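Local coordinates for Gp26 (Listeria phage P40, PDB 4JZ5), which probably cleaves glycosidic bonds of the Listeria cell-wall peptidoglycan, as the family 25 glycosyl hydrolase domain of a phage endolysin, at residues E93-V98 against I136-G141; P111-L116 against G144-L149; A82-G87 against N130-F135; E60-H65 against K102-L107; D27-Q32 against V48-N53. One frame throughout, in Å; residues are numbered along the deposited sequence. Where two conformers were deposited one is given.

Contact 1 (E93-V98 against I136-G141); sequences EANMLV and IDHVKG
Val139 sets its two methyls between Ala94, Leu97 and Val98, and with this the helices 87-106 and 128-143 pack as neighbours on the outside of the beta/alpha barrel of family 25 glycosyl hydrolases. The short segments run in roughly the same direction, 34° apart, with axes 8.9 Å apart at closest approach. Ala94 CA and Val139 CA, 5.7 Å apart, are the nearest alpha carbons, consistent with the small side chain of Ala94 letting the helices come close. The branches of Val139 divide the work. CG2 lies 3.7 Å from Ala94 CB and equally close to the carbonyl oxygen of Ala94, while CG1, anti to the backbone N (chi1 176°), meets Leu97 CD2 at 4.1 Å, the two side chains crossing at about a right angle. Val98 CG2 adds a looser touch on Val139 CA, at 4.2 Å.

His138, its CG anti to the backbone N, carries CD2 to 3.6 Å from Ala94 CB. At the partly exposed rim its NE2 donates to Asn95 OD1 at 2.8 Å; the oxygen lies near the imidazole plane, at the ring edge, whereas the N-H...O angle is a bent 140°. Second-shell packing continues inward, where both helices share the sheet beneath: Leu97 rests on Leu78 and His80 of strand 76-81, and Val139 CG1 touches Val147 CG2 of strand 147-152.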
# COMPACT_ATOMS: atom_id res chain seq x y z
N GLU A 93 -13.79 -3.97 8.20
CA GLU A 93 -12.56 -3.32 7.77
C GLU A 93 -12.37 -3.40 6.26
O GLU A 93 -11.94 -2.43 5.62
CB GLU A 93 -11.34 -3.91 8.49
CG GLU A 93 -11.27 -3.45 9.95
CD GLU A 93 -9.90 -3.44 10.56
OE1 GLU A 93 -8.88 -3.56 9.82
OE2 GLU A 93 -9.82 -3.25 11.79
N ALA A 94 -12.71 -4.54 5.66
CA ALA A 94 -12.67 -4.64 4.20
C ALA A 94 -13.58 -3.57 3.58
O ALA A 94 -13.20 -2.94 2.58
CB ALA A 94 -13.08 -6.02 3.76
N ASN A 95 -14.74 -3.35 4.18
CA ASN A 95 -15.64 -2.32 3.69
C ASN A 95 -15.10 -0.91 3.85
O ASN A 95 -15.47 -0.02 3.09
CB ASN A 95 -17.00 -2.44 4.35
CG ASN A 95 -17.79 -3.61 3.82
OD1 ASN A 95 -17.60 -4.03 2.69
ND2 ASN A 95 -18.71 -4.12 4.63
N MET A 96 -14.21 -0.68 4.81
CA MET A 96 -13.52 0.62 4.91
C MET A 96 -12.70 0.87 3.66
O MET A 96 -12.70 1.96 3.10
CB MET A 96 -12.58 0.65 6.13
CG MET A 96 -13.27 0.70 7.48
SD MET A 96 -14.08 2.28 7.88
CE MET A 96 -12.71 3.38 8.17
N LEU A 97 -11.94 -0.14 3.24
CA LEU A 97 -11.12 0.00 2.06
C LEU A 97 -12.00 0.19 0.81
O LEU A 97 -11.69 1.03 -0.04
CB LEU A 97 -10.18 -1.19 1.91
CG LEU A 97 -9.24 -1.19 0.70
CD1 LEU A 97 -8.42 0.10 0.56
CD2 LEU A 97 -8.31 -2.38 0.79
N VAL A 98 -13.09 -0.56 0.71
CA VAL A 98 -14.01 -0.38 -0.41
C VAL A 98 -14.60 1.03 -0.39
O VAL A 98 -14.66 1.70 -1.44
CB VAL A 98 -15.13 -1.44 -0.39
CG1 VAL A 98 -16.15 -1.19 -1.51
CG2 VAL A 98 -14.54 -2.83 -0.52
N ILE A 136 -9.25 -9.88 1.88
CA ILE A 136 -8.87 -9.72 0.48
C ILE A 136 -9.98 -10.22 -0.45
O ILE A 136 -10.33 -9.53 -1.41
CB ILE A 136 -7.53 -10.43 0.24
CG1 ILE A 136 -6.41 -9.65 0.94
CG2 ILE A 136 -7.26 -10.62 -1.26
CD1 ILE A 136 -5.10 -10.38 1.01
N ASP A 137 -10.55 -11.38 -0.15
CA ASP A 137 -11.64 -11.89 -0.95
C ASP A 137 -12.79 -10.90 -0.97
O ASP A 137 -13.43 -10.70 -2.01
CB ASP A 137 -12.18 -13.19 -0.37
CG ASP A 137 -11.23 -14.38 -0.48
OD1 ASP A 137 -10.20 -14.29 -1.16
OD2 ASP A 137 -11.56 -15.43 0.13
N HIS A 138 -13.10 -10.30 0.17
CA HIS A 138 -14.22 -9.37 0.22
C HIS A 138 -13.96 -8.15 -0.65
O HIS A 138 -14.82 -7.73 -1.44
CB HIS A 138 -14.53 -8.97 1.66
CG HIS A 138 -15.81 -8.22 1.78
ND1 HIS A 138 -17.03 -8.85 1.69
CD2 HIS A 138 -16.07 -6.91 1.97
CE1 HIS A 138 -17.99 -7.95 1.81
NE2 HIS A 138 -17.44 -6.76 1.99
N VAL A 139 -12.78 -7.56 -0.51
CA VAL A 139 -12.47 -6.36 -1.28
C VAL A 139 -12.47 -6.66 -2.79
O VAL A 139 -13.02 -5.89 -3.58
CB VAL A 139 -11.14 -5.75 -0.84
CG1 VAL A 139 -10.79 -4.55 -1.70
CG2 VAL A 139 -11.19 -5.36 0.63
N LYS A 140 -11.84 -7.75 -3.19
CA LYS A 140 -11.82 -8.14 -4.60
C LYS A 140 -13.24 -8.35 -5.11
O LYS A 140 -13.60 -7.89 -6.20
CB LYS A 140 -10.99 -9.41 -4.81
CG LYS A 140 -9.49 -9.18 -4.69
CD LYS A 140 -8.68 -10.46 -4.75
CE LYS A 140 -8.82 -11.24 -6.06
NZ LYS A 140 -8.35 -10.47 -7.24
N GLY A 141 -14.06 -9.04 -4.33
CA GLY A 141 -15.41 -9.34 -4.75
C GLY A 141 -16.31 -8.13 -4.85
O GLY A 141 -17.27 -8.14 -5.62

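Contact 2 (P111-L116 against G144-L149)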
# COMPACT_ATOMS: atom_id res chain seq x y z
N PRO A 111 -8.18 4.93 -8.44
CA PRO A 111 -7.12 4.04 -7.96
C PRO A 111 -7.06 2.77 -8.78
O PRO A 111 -8.11 2.27 -9.20
CB PRO A 111 -7.57 3.71 -6.53
CG PRO A 111 -8.61 4.76 -6.17
CD PRO A 111 -9.28 5.06 -7.47
N THR A 112 -5.87 2.23 -9.01
CA THR A 112 -5.73 1.06 -9.87
C THR A 112 -5.30 -0.20 -9.14
O THR A 112 -5.15 -1.24 -9.76
CB THR A 112 -4.74 1.31 -11.00
OG1 THR A 112 -3.48 1.67 -10.45
CG2 THR A 112 -5.24 2.43 -11.92
N PHE A 113 -5.10 -0.13 -7.83
CA PHE A 113 -4.64 -1.28 -7.06
C PHE A 113 -4.97 -1.01 -5.61
O PHE A 113 -4.93 0.15 -5.17
CB PHE A 113 -3.13 -1.50 -7.25
CG PHE A 113 -2.73 -2.94 -7.44
CD1 PHE A 113 -2.64 -3.81 -6.35
CD2 PHE A 113 -2.46 -3.43 -8.70
CE1 PHE A 113 -2.27 -5.13 -6.54
CE2 PHE A 113 -2.08 -4.74 -8.89
CZ PHE A 113 -1.99 -5.59 -7.81
N LEU A 114 -5.25 -2.06 -4.85
CA LEU A 114 -5.56 -1.94 -3.44
C LEU A 114 -4.69 -2.92 -2.66
O LEU A 114 -4.22 -3.91 -3.20
CB LEU A 114 -7.04 -2.26 -3.19
CG LEU A 114 -8.04 -1.43 -4.01
CD1 LEU A 114 -9.43 -2.00 -3.86
CD2 LEU A 114 -8.04 0.04 -3.59
N PHE A 115 -4.47 -2.62 -1.37
CA PHE A 115 -3.61 -3.46 -0.54
C PHE A 115 -4.13 -3.58 0.88
O PHE A 115 -4.65 -2.63 1.47
CB PHE A 115 -2.21 -2.85 -0.44
CG PHE A 115 -1.44 -2.90 -1.71
CD1 PHE A 115 -0.70 -4.03 -2.03
CD2 PHE A 115 -1.43 -1.85 -2.58
CE1 PHE A 115 0.03 -4.09 -3.20
CE2 PHE A 115 -0.70 -1.92 -3.76
CZ PHE A 115 0.02 -3.04 -4.06
N LEU A 116 -3.93 -4.78 1.43
CA LEU A 116 -4.05 -5.04 2.85
C LEU A 116 -2.66 -4.91 3.48
O LEU A 116 -1.74 -5.67 3.12
CB LEU A 116 -4.58 -6.45 3.07
CG LEU A 116 -4.59 -6.96 4.51
CD1 LEU A 116 -5.39 -6.03 5.40
CD2 LEU A 116 -5.17 -8.36 4.58
N GLY A 144 -13.69 -5.67 -7.94
CA GLY A 144 -13.06 -6.15 -9.17
C GLY A 144 -11.66 -5.61 -9.38
O GLY A 144 -11.08 -5.84 -10.44
N VAL A 145 -11.13 -4.88 -8.40
CA VAL A 145 -9.79 -4.31 -8.48
C VAL A 145 -8.84 -5.30 -7.84
O VAL A 145 -9.20 -6.02 -6.91
CB VAL A 145 -9.76 -2.95 -7.75
CG1 VAL A 145 -8.36 -2.33 -7.75
CG2 VAL A 145 -10.75 -1.99 -8.40
N LYS A 146 -7.60 -5.36 -8.34
CA LYS A 146 -6.62 -6.24 -7.73
C LYS A 146 -6.26 -5.80 -6.32
O LYS A 146 -6.23 -4.60 -6.01
CB LYS A 146 -5.36 -6.32 -8.59
CG LYS A 146 -5.60 -6.99 -9.93
CD LYS A 146 -4.30 -7.20 -10.68
CE LYS A 146 -4.52 -7.87 -12.02
NZ LYS A 146 -5.05 -9.26 -11.89
N VAL A 147 -5.99 -6.78 -5.47
CA VAL A 147 -5.66 -6.53 -4.07
C VAL A 147 -4.43 -7.33 -3.70
O VAL A 147 -4.42 -8.55 -3.82
CB VAL A 147 -6.82 -6.93 -3.14
CG1 VAL A 147 -6.46 -6.66 -1.69
CG2 VAL A 147 -8.09 -6.21 -3.52
N GLY A 148 -3.41 -6.63 -3.21
CA GLY A 148 -2.20 -7.25 -2.73
C GLY A 148 -2.08 -7.21 -1.21
O GLY A 148 -2.99 -6.79 -0.51
N LEU A 149 -0.92 -7.67 -0.73
CA LEU A 149 -0.67 -7.88 0.68
C LEU A 149 0.70 -7.31 1.02
O LEU A 149 1.66 -7.57 0.31
CB LEU A 149 -0.71 -9.37 1.00
CG LEU A 149 -0.45 -9.77 2.45
CD1 LEU A 149 -1.49 -9.21 3.40
CD2 LEU A 149 -0.41 -11.29 2.54
O HOH W 1 -6.60 -3.54 -10.47
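Lys146 sets CB over one face of the Phe113 ring, toward its rim, 3.8 Å from the centroid and 21° off the normal, a CH-pi contact in which the lysine chain crosses the ring obliquely. Its CG is anti to the carbonyl carbon (chi1 -66°), which lets CD follow the same ring to 3.8 Å from Phe113 CE2 before the chain bends at its end. Val145 CG1 lies 3.9 Å from Leu114 CG, the two side chains crossing at about a right angle. Leu116 and Leu149 have matching torsions and lie side by side, pointing the same way, with CD2 of Leu116 4.0 Å from CD1 of Leu149. Phe115 CD1 packs 3.6 Å from Gly148 CA, where the strand has no side chain. Parallel backbone hydrogen bonds fix this register: Leu114 N to Lys146 O, Gly148 N to Leu114 O (2.8 Å) and Leu116 N to Gly148 O. Helix 128-143 joins these strands as a beta-alpha-beta unit and packs on Leu114, Leu116 and Val147, while strand 76-81 flanks strand 114-117 and Trp170 meets Phe115 edge-to-face.

Contact 3 (A82-G87 against N130-F135); sequences ALFEGG and NECQRF
Gly86 and Gly87 both adopt positive phi, bending the loop so that Gly87 presents its backbone to the helical segment 130-135, with Gly86 CA and Glu131 CA the nearest alpha carbons. Into this bend reach Arg134 and Glu131. The guanidinium NH1 donates to Gly87 O at 2.9 Å, nearly straight at 164° and in the guanidinium plane, although it approaches the carbonyl tilted from its plane; NH2 adds only a weak bond to the same oxygen. NH1 also forms a salt bridge with Glu131 OE1, at 2.8 Å on the syn lone pair, so two acceptors fix the rotation of the group. Thr90 OG1 is a further hydrogen-bond partner of OE1. The other carboxylate oxygen, Glu131 OE2, accepts from a water 2.6 Å away, which in turn accepts from Gly87 N.

The loop is a beta-to-alpha connection of the barrel, leading from strand 76-81 to helix 87-106, and the neighbouring helix 128-143 holds it. Deeper in, Phe84 supplies the apolar half. Its CG stands between the backbone N and the carbonyl carbon (chi1 45°), and the ring passes obliquely by Glu131, CE1 lying 3.7 Å from Glu131 CB. Next to it, Phe84 CE2 comes to 3.7 Å from Phe135 CD2; the ring planes, 29° apart, are offset so far that little of one ring lies over the other. Leu116 of strand 114-117 touches both rings.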
# COMPACT_ATOMS: atom_id res chain seq x y z
N ALA A 82 -4.59 -2.65 8.72
CA ALA A 82 -5.51 -3.57 9.37
C ALA A 82 -5.42 -3.59 10.89
O ALA A 82 -4.32 -3.61 11.45
CB ALA A 82 -5.25 -4.97 8.87
N LEU A 83 -6.58 -3.63 11.52
CA LEU A 83 -6.71 -3.74 12.97
C LEU A 83 -7.84 -4.71 13.34
O LEU A 83 -8.39 -4.64 14.43
CB LEU A 83 -7.01 -2.37 13.57
CG LEU A 83 -5.84 -1.38 13.45
CD1 LEU A 83 -6.27 0.03 13.79
CD2 LEU A 83 -4.67 -1.80 14.32
N PHE A 84 -8.18 -5.64 12.45
CA PHE A 84 -9.43 -6.36 12.62
C PHE A 84 -9.42 -7.42 13.71
O PHE A 84 -8.41 -8.08 13.97
CB PHE A 84 -9.99 -6.90 11.29
CG PHE A 84 -9.00 -7.58 10.38
CD1 PHE A 84 -8.45 -8.82 10.70
CD2 PHE A 84 -8.66 -7.02 9.17
CE1 PHE A 84 -7.58 -9.45 9.83
CE2 PHE A 84 -7.81 -7.67 8.29
CZ PHE A 84 -7.26 -8.88 8.62
N GLU A 85 -10.57 -7.59 14.33
CA GLU A 85 -10.74 -8.50 15.46
C GLU A 85 -11.08 -9.93 15.05
O GLU A 85 -11.07 -10.82 15.89
CB GLU A 85 -11.82 -7.97 16.41
CG GLU A 85 -11.43 -6.66 17.09
CD GLU A 85 -12.40 -6.19 18.15
OE1 GLU A 85 -13.46 -6.84 18.35
OE2 GLU A 85 -12.09 -5.17 18.83
N GLY A 86 -11.38 -10.14 13.76
CA GLY A 86 -11.92 -11.40 13.30
C GLY A 86 -13.41 -11.27 13.04
O GLY A 86 -14.00 -10.22 13.28
N GLY A 87 -14.02 -12.32 12.52
CA GLY A 87 -15.46 -12.33 12.33
C GLY A 87 -15.95 -11.16 11.49
O GLY A 87 -15.35 -10.82 10.48
N ASN A 130 -6.14 -16.92 7.44
CA ASN A 130 -7.54 -17.03 7.07
C ASN A 130 -8.23 -15.67 7.11
O ASN A 130 -9.03 -15.36 6.22
CB ASN A 130 -8.27 -18.01 7.97
CG ASN A 130 -7.91 -19.46 7.71
OD1 ASN A 130 -7.24 -19.79 6.73
ND2 ASN A 130 -8.35 -20.33 8.60
N GLU A 131 -7.92 -14.85 8.11
CA GLU A 131 -8.59 -13.57 8.22
C GLU A 131 -8.10 -12.59 7.15
O GLU A 131 -8.90 -11.86 6.58
CB GLU A 131 -8.45 -13.00 9.63
CG GLU A 131 -9.17 -13.84 10.68
CD GLU A 131 -10.66 -13.95 10.43
OE1 GLU A 131 -11.29 -12.95 10.10
OE2 GLU A 131 -11.18 -15.07 10.56
N CYS A 132 -6.80 -12.61 6.84
CA CYS A 132 -6.31 -11.84 5.71
C CYS A 132 -7.02 -12.26 4.44
O CYS A 132 -7.38 -11.42 3.62
CB CYS A 132 -4.80 -12.00 5.55
SG CYS A 132 -3.84 -11.09 6.76
N GLN A 133 -7.20 -13.57 4.25
CA GLN A 133 -7.88 -14.06 3.06
C GLN A 133 -9.33 -13.56 2.99
O GLN A 133 -9.79 -13.16 1.91
CB GLN A 133 -7.85 -15.59 2.99
CG GLN A 133 -8.24 -16.09 1.61
CD GLN A 133 -7.17 -15.77 0.61
OE1 GLN A 133 -6.05 -16.26 0.73
NE2 GLN A 133 -7.45 -14.87 -0.32
N ARG A 134 -10.04 -13.61 4.11
CA ARG A 134 -11.41 -13.11 4.14
C ARG A 134 -11.46 -11.64 3.74
O ARG A 134 -12.35 -11.24 2.98
CB ARG A 134 -12.04 -13.31 5.52
CG ARG A 134 -12.21 -14.77 5.90
CD ARG A 134 -12.80 -14.90 7.30
NE ARG A 134 -14.18 -14.41 7.34
CZ ARG A 134 -14.66 -13.50 8.17
NH1 ARG A 134 -13.91 -12.93 9.11
NH2 ARG A 134 -15.93 -13.15 8.05
N PHE A 135 -10.54 -10.84 4.26
CA PHE A 135 -10.48 -9.43 3.91
C PHE A 135 -10.27 -9.23 2.41
O PHE A 135 -11.00 -8.49 1.77
CB PHE A 135 -9.35 -8.78 4.72
CG PHE A 135 -9.15 -7.30 4.44
CD1 PHE A 135 -8.49 -6.88 3.30
CD2 PHE A 135 -9.61 -6.35 5.34
CE1 PHE A 135 -8.31 -5.53 3.04
CE2 PHE A 135 -9.42 -4.99 5.09
CZ PHE A 135 -8.77 -4.59 3.94
O HOH W 2 -13.56 -15.14 11.64

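Contact 4 (E60-H65 against K102-L107)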
# COMPACT_ATOMS: atom_id res chain seq x y z
N GLU A 60 -6.52 10.94 7.33
CA GLU A 60 -6.89 12.34 7.26
C GLU A 60 -6.48 13.03 5.97
O GLU A 60 -7.01 14.09 5.66
CB GLU A 60 -6.26 13.09 8.44
CG GLU A 60 -6.75 12.63 9.82
CD GLU A 60 -5.92 11.51 10.46
OE1 GLU A 60 -5.40 10.61 9.76
OE2 GLU A 60 -5.81 11.51 11.71
N ARG A 61 -5.53 12.45 5.23
CA ARG A 61 -5.09 13.04 3.97
C ARG A 61 -5.54 12.22 2.76
O ARG A 61 -5.08 12.49 1.66
CB ARG A 61 -3.56 13.21 3.95
CG ARG A 61 -3.00 14.12 5.04
CD ARG A 61 -3.30 15.60 4.86
NE ARG A 61 -2.95 16.31 6.09
CZ ARG A 61 -2.89 17.63 6.21
NH1 ARG A 61 -3.14 18.42 5.18
NH2 ARG A 61 -2.56 18.16 7.38
N LEU A 62 -6.40 11.23 2.96
CA LEU A 62 -6.84 10.39 1.85
C LEU A 62 -7.36 11.21 0.67
O LEU A 62 -6.91 11.03 -0.47
CB LEU A 62 -7.94 9.44 2.32
CG LEU A 62 -8.71 8.70 1.22
CD1 LEU A 62 -7.79 7.78 0.44
CD2 LEU A 62 -9.84 7.89 1.84
N GLU A 63 -8.29 12.11 0.92
CA GLU A 63 -8.88 12.84 -0.18
C GLU A 63 -7.90 13.85 -0.76
O GLU A 63 -7.84 14.02 -1.98
CB GLU A 63 -10.18 13.49 0.25
CG GLU A 63 -11.22 12.42 0.60
CD GLU A 63 -12.52 12.97 1.10
OE1 GLU A 63 -12.85 14.12 0.74
OE2 GLU A 63 -13.22 12.26 1.85
N GLN A 64 -7.12 14.51 0.09
CA GLN A 64 -6.12 15.44 -0.41
C GLN A 64 -5.14 14.75 -1.35
O GLN A 64 -4.85 15.25 -2.44
CB GLN A 64 -5.35 16.07 0.75
CG GLN A 64 -4.28 17.02 0.31
CD GLN A 64 -3.35 17.39 1.43
OE1 GLN A 64 -3.80 17.87 2.48
NE2 GLN A 64 -2.06 17.15 1.26
N HIS A 65 -4.64 13.59 -0.93
CA HIS A 65 -3.67 12.87 -1.73
C HIS A 65 -4.31 12.34 -3.01
O HIS A 65 -3.71 12.43 -4.08
CB HIS A 65 -3.04 11.72 -0.94
CG HIS A 65 -2.08 12.20 0.10
ND1 HIS A 65 -1.75 11.53 1.26
CD2 HIS A 65 -1.38 13.35 0.11
CE1 HIS A 65 -0.86 12.26 1.92
NE2 HIS A 65 -0.63 13.37 1.25
N LYS A 102 -14.35 4.02 -3.16
CA LYS A 102 -15.51 4.76 -3.64
C LYS A 102 -15.36 6.27 -3.43
O LYS A 102 -15.74 7.06 -4.28
CB LYS A 102 -16.78 4.25 -2.97
CG LYS A 102 -17.17 2.83 -3.36
CD LYS A 102 -18.34 2.36 -2.51
CE LYS A 102 -18.95 1.04 -2.95
NZ LYS A 102 -20.15 0.72 -2.13
N LYS A 103 -14.82 6.69 -2.29
CA LYS A 103 -14.61 8.10 -2.02
C LYS A 103 -13.67 8.72 -3.06
O LYS A 103 -13.89 9.82 -3.55
CB LYS A 103 -14.03 8.30 -0.63
CG LYS A 103 -14.98 8.10 0.52
CD LYS A 103 -14.24 8.24 1.85
CE LYS A 103 -15.15 7.96 3.03
NZ LYS A 103 -16.16 9.03 3.20
N CYS A 104 -12.60 8.00 -3.39
CA CYS A 104 -11.69 8.48 -4.41
C CYS A 104 -12.42 8.63 -5.74
O CYS A 104 -12.28 9.64 -6.43
CB CYS A 104 -10.52 7.52 -4.58
SG CYS A 104 -9.38 7.53 -3.16
N ARG A 105 -13.22 7.63 -6.11
CA ARG A 105 -13.94 7.70 -7.38
C ARG A 105 -14.97 8.83 -7.38
O ARG A 105 -15.20 9.46 -8.42
CB ARG A 105 -14.60 6.36 -7.71
CG ARG A 105 -13.60 5.23 -7.92
CD ARG A 105 -14.16 4.16 -8.86
NE ARG A 105 -14.34 4.70 -10.20
CZ ARG A 105 -15.48 4.81 -10.86
NH1 ARG A 105 -16.63 4.39 -10.34
NH2 ARG A 105 -15.46 5.36 -12.05
N GLN A 106 -15.59 9.12 -6.24
CA GLN A 106 -16.51 10.24 -6.12
C GLN A 106 -15.83 11.56 -6.46
O GLN A 106 -16.49 12.48 -6.96
CB GLN A 106 -17.11 10.30 -4.72
CG GLN A 106 -18.10 11.43 -4.50
CD GLN A 106 -19.51 11.07 -4.92
OE1 GLN A 106 -19.89 9.90 -4.94
NE2 GLN A 106 -20.30 12.09 -5.26
N LEU A 107 -14.54 11.67 -6.19
CA LEU A 107 -13.77 12.88 -6.48
C LEU A 107 -13.20 12.86 -7.89
O LEU A 107 -12.48 13.77 -8.28
CB LEU A 107 -12.65 13.03 -5.47
CG LEU A 107 -13.13 13.20 -4.03
CD1 LEU A 107 -11.98 12.98 -3.05
CD2 LEU A 107 -13.75 14.57 -3.83
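With chi1 at 168°, Leu62 places CG anti to its backbone N and sends CD1 toward Cys104 SG, whereas Glu63 (chi1 -65°) presents CB and CG to Leu107, and its extended chain beyond CG carries OE2 toward Lys103. The first meeting is apolar and buried: Leu62 CD1 and Cys104 SG are 3.9 Å apart. In the second, the methylene stem of Glu63 crosses Leu107 at about a right angle, both CB and CG lying 3.8 Å from Leu107 CD1. Farther along, Glu63 OE2 comes within 4.1 Å of Lys103 CD. The lysine bends at its last torsion, leaving NZ 4.6 Å from Glu63 OE2, beyond a salt bridge; at that spacing the opposite charges probably attract only modestly. Lys103 has another partner in Tyr58, with which it makes a cation-pi contact.

The contact is made by side chains, from buried Leu62 and Cys104 out to exposed Leu107. Below, both Leu62 and Cys104 touch Leu78 of strand 76-81, and Leu62 also touches Ile49 of strand 46-53. Such pairing of the start of helix 62-72 with the end of helix 87-106 over shared strands belongs to the outer helical layer of a beta/alpha barrel.

Contact 5 (D27-Q32 against V48-N53); sequences DISKWQ and VIRSSN
Ile28 O accepts the backbone N of Arg50 at 2.9 Å and also takes a CA-H...O contact from Ile49 CA at 3.3 Å. Its own N donates to Val48 O, again at 2.9 Å and nearly along the C=O axis, so the two strands pair in parallel. On one face Ile28 CG1 meets Ile49 CG2 at 3.7 Å. Arg50 is modelled in two conformers; in the one described, CG is anti to the backbone N (chi1 -169°) and the chain extends alongside the turn. There Ser29 CB packs over one face of the guanidinium, Asp59 forms a salt bridge with NE, and a water 2.8 Å from Arg50 NH1 joins it to Trp31 NE1. Ser29 OG accepts from Trp31 N, an ST turn within the type I turn. Parallel strands 25-28 and 46-53 belong to the beta/alpha barrel of family 25. Asp27, near the end of the first, bonds through OD1 to Gln193 and Asn210 and lies close to Asp208, consistent with an acidic cluster at the catalytic face as in relatives.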
# COMPACT_ATOMS: atom_id res chain seq x y z
N ASP A 27 4.93 5.28 -0.97
CA ASP A 27 3.67 5.19 -0.25
C ASP A 27 3.61 6.31 0.76
O ASP A 27 4.63 6.65 1.38
CB ASP A 27 3.43 3.80 0.36
CG ASP A 27 4.48 3.39 1.35
OD1 ASP A 27 5.46 2.76 0.94
OD2 ASP A 27 4.26 3.66 2.55
N ILE A 28 2.44 6.93 0.89
CA ILE A 28 2.23 8.11 1.71
C ILE A 28 0.92 7.98 2.49
O ILE A 28 0.05 7.17 2.17
CB ILE A 28 2.26 9.42 0.88
CG1 ILE A 28 1.13 9.42 -0.16
CG2 ILE A 28 3.61 9.60 0.23
CD1 ILE A 28 1.02 10.73 -0.93
N SER A 29 0.81 8.83 3.50
CA SER A 29 -0.32 8.83 4.40
C SER A 29 -0.44 10.21 5.02
O SER A 29 0.15 11.18 4.55
CB SER A 29 -0.12 7.79 5.51
OG SER A 29 0.90 8.21 6.40
N LYS A 30 -1.17 10.29 6.12
CA LYS A 30 -1.27 11.55 6.85
C LYS A 30 0.09 12.02 7.36
O LYS A 30 0.25 13.20 7.70
CB LYS A 30 -2.25 11.42 8.02
CG LYS A 30 -1.79 10.53 9.13
CD LYS A 30 -1.12 11.33 10.22
CE LYS A 30 -1.71 10.98 11.57
NZ LYS A 30 -1.25 11.92 12.63
N TRP A 31 1.07 11.12 7.43
CA TRP A 31 2.40 11.50 7.89
C TRP A 31 3.18 12.33 6.87
O TRP A 31 4.25 12.85 7.17
CB TRP A 31 3.18 10.24 8.28
CG TRP A 31 2.58 9.57 9.47
CD1 TRP A 31 1.93 8.38 9.49
CD2 TRP A 31 2.55 10.07 10.80
NE1 TRP A 31 1.51 8.09 10.77
CE2 TRP A 31 1.87 9.12 11.59
CE3 TRP A 31 3.03 11.24 11.41
CZ2 TRP A 31 1.66 9.30 12.96
CZ3 TRP A 31 2.82 11.41 12.77
CH2 TRP A 31 2.15 10.45 13.53
N GLN A 32 2.62 12.45 5.67
CA GLN A 32 3.13 13.36 4.65
C GLN A 32 2.03 14.38 4.36
O GLN A 32 1.35 14.29 3.34
CB GLN A 32 3.52 12.59 3.38
CG GLN A 32 4.77 11.72 3.52
CD GLN A 32 4.53 10.48 4.35
OE1 GLN A 32 3.50 9.80 4.21
NE2 GLN A 32 5.50 10.15 5.19
N VAL A 48 1.20 4.70 -3.56
CA VAL A 48 0.14 4.07 -2.78
C VAL A 48 -0.18 4.96 -1.59
O VAL A 48 0.72 5.39 -0.87
CB VAL A 48 0.55 2.67 -2.26
CG1 VAL A 48 -0.70 1.87 -1.92
CG2 VAL A 48 1.40 1.93 -3.29
N ILE A 49 -1.46 5.27 -1.38
CA ILE A 49 -1.86 6.14 -0.29
C ILE A 49 -2.66 5.37 0.74
O ILE A 49 -3.42 4.46 0.41
CB ILE A 49 -2.63 7.39 -0.77
CG1 ILE A 49 -4.03 7.06 -1.26
CG2 ILE A 49 -1.84 8.10 -1.85
CD1 ILE A 49 -4.79 8.25 -1.79
N ARG A 50 -2.51 5.74 2.00
CA ARG A 50 -3.24 5.07 3.08
C ARG A 50 -4.71 5.46 3.06
O ARG A 50 -5.04 6.64 3.04
CB ARG A 50 -2.65 5.42 4.44
CG ARG A 50 -3.20 4.53 5.56
CD ARG A 50 -2.45 4.67 6.86
NE ARG A 50 -2.77 5.92 7.53
CZ ARG A 50 -2.33 6.25 8.74
NH1 ARG A 50 -1.54 5.43 9.42
NH2 ARG A 50 -2.68 7.42 9.27
N SER A 51 -5.59 4.46 3.09
CA SER A 51 -7.02 4.69 3.08
C SER A 51 -7.61 4.92 4.46
O SER A 51 -8.51 5.74 4.63
CB SER A 51 -7.73 3.49 2.45
OG SER A 51 -7.49 2.29 3.16
N SER A 52 -7.13 4.16 5.44
CA SER A 52 -7.86 3.97 6.67
C SER A 52 -7.02 3.18 7.66
O SER A 52 -6.13 2.43 7.27
CB SER A 52 -9.17 3.22 6.38
OG SER A 52 -9.00 2.22 5.39
N ASN A 53 -7.33 3.38 8.93
CA ASN A 53 -6.80 2.62 10.06
C ASN A 53 -7.95 1.86 10.69
O ASN A 53 -8.80 2.45 11.38
CB ASN A 53 -6.23 3.55 11.13
CG ASN A 53 -4.88 4.13 10.77
OD1 ASN A 53 -4.35 3.92 9.68
ND2 ASN A 53 -4.30 4.86 11.71
O HOH W 3 -0.32 6.15 11.81

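Overall arrangement
From the N terminus, contact 5 closes first, pairing strands 25-28 and 46-53 across a 15-residue connection. Contact 4 opens with helix 62-72 and closes at the end of helix 87-106, and contact 2 follows it in series, completing the beta-alpha-beta unit of strands 114-117 and 147-152. Contacts 1 and 3 both reach forward to helix 128-143, one from helix 87-106 and the other from the loop before it; their segments alternate, and each also crosses contacts 2 and 4. Contacts 2 and 5 belong to one sheet, touching through Phe115 and Val48, whereas contacts 1, 3 and 4 bind helices and a loop around it. Contacts 3 and 4 lie farthest apart, centres about 24 Å.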